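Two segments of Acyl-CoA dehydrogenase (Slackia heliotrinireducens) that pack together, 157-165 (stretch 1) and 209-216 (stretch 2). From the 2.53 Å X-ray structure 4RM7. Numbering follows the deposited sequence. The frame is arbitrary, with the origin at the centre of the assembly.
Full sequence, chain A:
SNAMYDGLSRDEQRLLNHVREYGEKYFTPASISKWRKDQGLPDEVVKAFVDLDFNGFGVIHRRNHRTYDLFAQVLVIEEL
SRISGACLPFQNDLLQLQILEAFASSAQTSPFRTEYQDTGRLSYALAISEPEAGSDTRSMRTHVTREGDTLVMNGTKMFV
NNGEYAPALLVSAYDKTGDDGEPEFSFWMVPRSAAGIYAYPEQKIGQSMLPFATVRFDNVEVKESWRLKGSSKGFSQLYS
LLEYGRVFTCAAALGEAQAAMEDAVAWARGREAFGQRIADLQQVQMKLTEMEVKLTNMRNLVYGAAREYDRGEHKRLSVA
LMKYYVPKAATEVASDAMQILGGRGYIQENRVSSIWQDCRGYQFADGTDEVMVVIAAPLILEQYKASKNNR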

# COMPACT_ATOMS: atom_id res chain seq x y z
N LYS A 157 -21.26 14.44 26.67
CA LYS A 157 -19.99 14.73 26.06
C LYS A 157 -19.14 13.49 26.07
O LYS A 157 -19.18 12.69 27.01
CB LYS A 157 -19.30 15.89 26.78
CG LYS A 157 -20.03 17.19 26.64
CD LYS A 157 -20.16 17.64 25.19
CE LYS A 157 -20.74 19.04 25.12
NZ LYS A 157 -20.85 19.59 23.74
N MSE A 158 -18.37 13.32 25.00
CA MSE A 158 -17.62 12.11 24.74
C MSE A 158 -16.13 12.42 24.73
O MSE A 158 -15.74 13.55 24.46
CB MSE A 158 -18.05 11.53 23.40
CG MSE A 158 -17.78 10.06 23.21
SE MSE A 158 -19.29 9.21 22.32
CE MSE A 158 -20.62 9.54 23.71
N PHE A 159 -15.32 11.43 25.05
CA PHE A 159 -13.86 11.57 25.00
C PHE A 159 -13.38 12.78 25.81
O PHE A 159 -12.57 13.57 25.34
CB PHE A 159 -13.39 11.68 23.54
CG PHE A 159 -13.98 10.63 22.62
CD1 PHE A 159 -13.81 9.28 22.90
CD2 PHE A 159 -14.68 10.99 21.48
CE1 PHE A 159 -14.35 8.29 22.04
CE2 PHE A 159 -15.22 10.01 20.62
CZ PHE A 159 -15.05 8.67 20.91
N VAL A 160 -13.89 12.92 27.03
CA VAL A 160 -13.51 14.04 27.88
C VAL A 160 -12.26 13.70 28.66
O VAL A 160 -12.32 12.95 29.63
CB VAL A 160 -14.64 14.40 28.87
CG1 VAL A 160 -14.23 15.56 29.76
CG2 VAL A 160 -15.94 14.71 28.12
N ASN A 161 -11.12 14.25 28.23
CA ASN A 161 -9.88 14.00 28.94
C ASN A 161 -10.00 14.37 30.40
O ASN A 161 -10.40 15.48 30.73
CB ASN A 161 -8.70 14.76 28.34
CG ASN A 161 -7.50 14.80 29.28
OD1 ASN A 161 -7.26 15.80 29.96
ND2 ASN A 161 -6.77 13.69 29.36
N ASN A 162 -9.65 13.41 31.25
CA ASN A 162 -9.79 13.54 32.70
C ASN A 162 -11.19 13.94 33.15
O ASN A 162 -11.38 14.57 34.20
CB ASN A 162 -8.76 14.52 33.27
CG ASN A 162 -8.59 14.36 34.79
OD1 ASN A 162 -8.75 13.26 35.34
ND2 ASN A 162 -8.27 15.46 35.47
N GLY A 163 -12.19 13.53 32.37
CA GLY A 163 -13.57 13.86 32.70
C GLY A 163 -14.01 13.32 34.04
O GLY A 163 -14.81 13.93 34.72
N GLU A 164 -13.46 12.17 34.41
CA GLU A 164 -13.88 11.46 35.60
C GLU A 164 -13.55 12.17 36.90
O GLU A 164 -14.30 12.06 37.87
CB GLU A 164 -13.23 10.08 35.61
CG GLU A 164 -13.77 9.15 36.66
CD GLU A 164 -13.08 7.81 36.63
OE1 GLU A 164 -12.30 7.56 35.68
OE2 GLU A 164 -13.31 7.00 37.55
N TYR A 165 -12.43 12.89 36.94
CA TYR A 165 -11.98 13.46 38.21
C TYR A 165 -11.74 14.96 38.18
O TYR A 165 -11.56 15.56 39.23
CB TYR A 165 -10.69 12.76 38.65
CG TYR A 165 -10.91 11.32 39.06
CD1 TYR A 165 -11.69 11.01 40.17
CD2 TYR A 165 -10.33 10.27 38.35
CE1 TYR A 165 -11.90 9.70 40.57
CE2 TYR A 165 -10.53 8.95 38.74
CZ TYR A 165 -11.32 8.67 39.85
OH TYR A 165 -11.54 7.36 40.25
N MSE A 209 -1.98 7.63 29.81
CA MSE A 209 -1.80 8.79 30.65
C MSE A 209 -2.76 9.88 30.30
O MSE A 209 -2.70 10.98 30.86
CB MSE A 209 -0.39 9.30 30.50
CG MSE A 209 0.51 8.45 31.36
SE MSE A 209 2.27 9.25 31.21
CE MSE A 209 3.31 7.69 30.68
N LEU A 210 -3.65 9.60 29.37
CA LEU A 210 -4.62 10.59 29.00
C LEU A 210 -5.98 9.93 29.12
O LEU A 210 -6.67 9.69 28.13
CB LEU A 210 -4.34 11.03 27.56
CG LEU A 210 -4.83 12.38 27.06
CD1 LEU A 210 -4.28 13.52 27.90
CD2 LEU A 210 -4.48 12.56 25.60
N PRO A 211 -6.38 9.61 30.34
CA PRO A 211 -7.66 8.92 30.56
C PRO A 211 -8.83 9.79 30.22
O PRO A 211 -8.90 10.91 30.70
CB PRO A 211 -7.66 8.69 32.06
CG PRO A 211 -6.83 9.78 32.60
CD PRO A 211 -5.72 9.93 31.61
N PHE A 212 -9.76 9.27 29.44
CA PHE A 212 -10.95 9.96 28.97
C PHE A 212 -12.21 9.44 29.64
O PHE A 212 -12.20 8.38 30.22
CB PHE A 212 -11.12 9.72 27.48
CG PHE A 212 -10.10 10.39 26.63
CD1 PHE A 212 -9.80 9.89 25.38
CD2 PHE A 212 -9.46 11.54 27.05
CE1 PHE A 212 -8.85 10.51 24.58
CE2 PHE A 212 -8.52 12.17 26.26
CZ PHE A 212 -8.22 11.65 25.02
N ALA A 213 -13.32 10.18 29.54
CA ALA A 213 -14.60 9.70 30.03
C ALA A 213 -15.72 10.21 29.16
O ALA A 213 -15.57 11.24 28.50
CB ALA A 213 -14.83 10.14 31.47
N THR A 214 -16.83 9.48 29.17
CA THR A 214 -18.10 9.99 28.70
C THR A 214 -18.77 10.68 29.88
O THR A 214 -18.83 10.12 30.98
CB THR A 214 -19.01 8.88 28.14
OG1 THR A 214 -18.36 8.21 27.05
CG2 THR A 214 -20.33 9.45 27.65
N VAL A 215 -19.26 11.89 29.67
CA VAL A 215 -19.92 12.62 30.74
C VAL A 215 -21.33 13.00 30.34
O VAL A 215 -21.53 13.69 29.34
CB VAL A 215 -19.14 13.90 31.13
CG1 VAL A 215 -19.85 14.61 32.24
CG2 VAL A 215 -17.72 13.55 31.54
N ARG A 216 -22.31 12.57 31.12
CA ARG A 216 -23.70 12.91 30.86
C ARG A 216 -24.14 14.01 31.80
O ARG A 216 -23.88 13.97 33.01
CB ARG A 216 -24.60 11.68 31.02
CG ARG A 216 -26.02 11.83 30.45
CD ARG A 216 -27.07 11.10 31.31
NE ARG A 216 -26.49 10.01 32.10
CZ ARG A 216 -27.06 9.42 33.15
NH1 ARG A 216 -28.26 9.79 33.58
NH2 ARG A 216 -26.42 8.44 33.78

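The two stretches run antiparallel, and their backbones supply every hydrogen bond between them. The register is clearest at Lys157 and Val215, a hydrogen-bonded antiparallel pair in which Lys157 N donates to Val215 O at 2.8 Å and Val215 N donates to Lys157 O, also at 2.8 Å. Both bonds are nearly straight, with angles of 167° at the hydrogen, as expected of regular strands. The same carbonyl takes a further CA-H...O contact, Thr214 CA lying 3.4 Å from Lys157 O.

Stretch 1 then turns a corner at Phe159, whose phi/psi of 54/46 lies far from the values of an extended strand. The corner interrupts the ladder: Phe159 N is 3.5 Å from Ala213 O, but the angle is too poor for a hydrogen bond. Ala213 O is instead satisfied by Val160 N, at 2.8 Å. In return Ala213 N donates to Val160 O at 2.9 Å, though this bond is bent to 134°. Val160 O also receives Gly163 N at 2.8 Å, closing a type II turn from Val160 to Gly163, and has Phe212 CA 3.4 Å away in a CA-H...O contact. One carbonyl thus links the turn to the neighbouring stretch. Beyond it, Asn162 N reaches Pro211 O at 2.7 Å; proline has no amide hydrogen to give, but its carbonyl remains a good acceptor.

The side chains of Lys157, Val160, Ala213 and Val215 lie on a common face. Val160 and Val215 are buried and both hold chi1 near 180° (t); their methyls meet with Val160 CG2 4.0 Å from Val215 CG2. Branching at CB suits valine to extended backbone and provides a compact apolar surface. Ala213, also buried, is small enough to let the turn come close: its CB lies 4.1 Å from Gly163 CA and 3.8 Å from Glu164 N. Glycine fits this place because a CB on Gly163 would stand about 2.9 Å from Val160 CG1, a clash, and would also be tight against Ala213 CB and Val215 CG2. Lys157 starts on this buried face, but its end leads away, and NZ finds a hydrogen bond elsewhere in the structure. Its long aliphatic chain carries NZ away from the apolar face to that partner.

Asn161 and Phe212 point to the other face. The Phe212 ring fits against the backbone of the turning chain: Phe159 O lies over one face of the ring, 4.1 Å from Phe212 CD2, while Asn161 CA approaches the ring edge, 3.1 Å from Phe212 CD2. A flat ring can offer its face to one part of the main chain and its edge to another. Phe159 itself points away and adds a looser apolar contact, its CB 4.4 Å from Phe212 CD1.

Altogether, 586 Å² is buried between the stretches, with paired backbones joining the stretches and small apolar groups packed beside the turn.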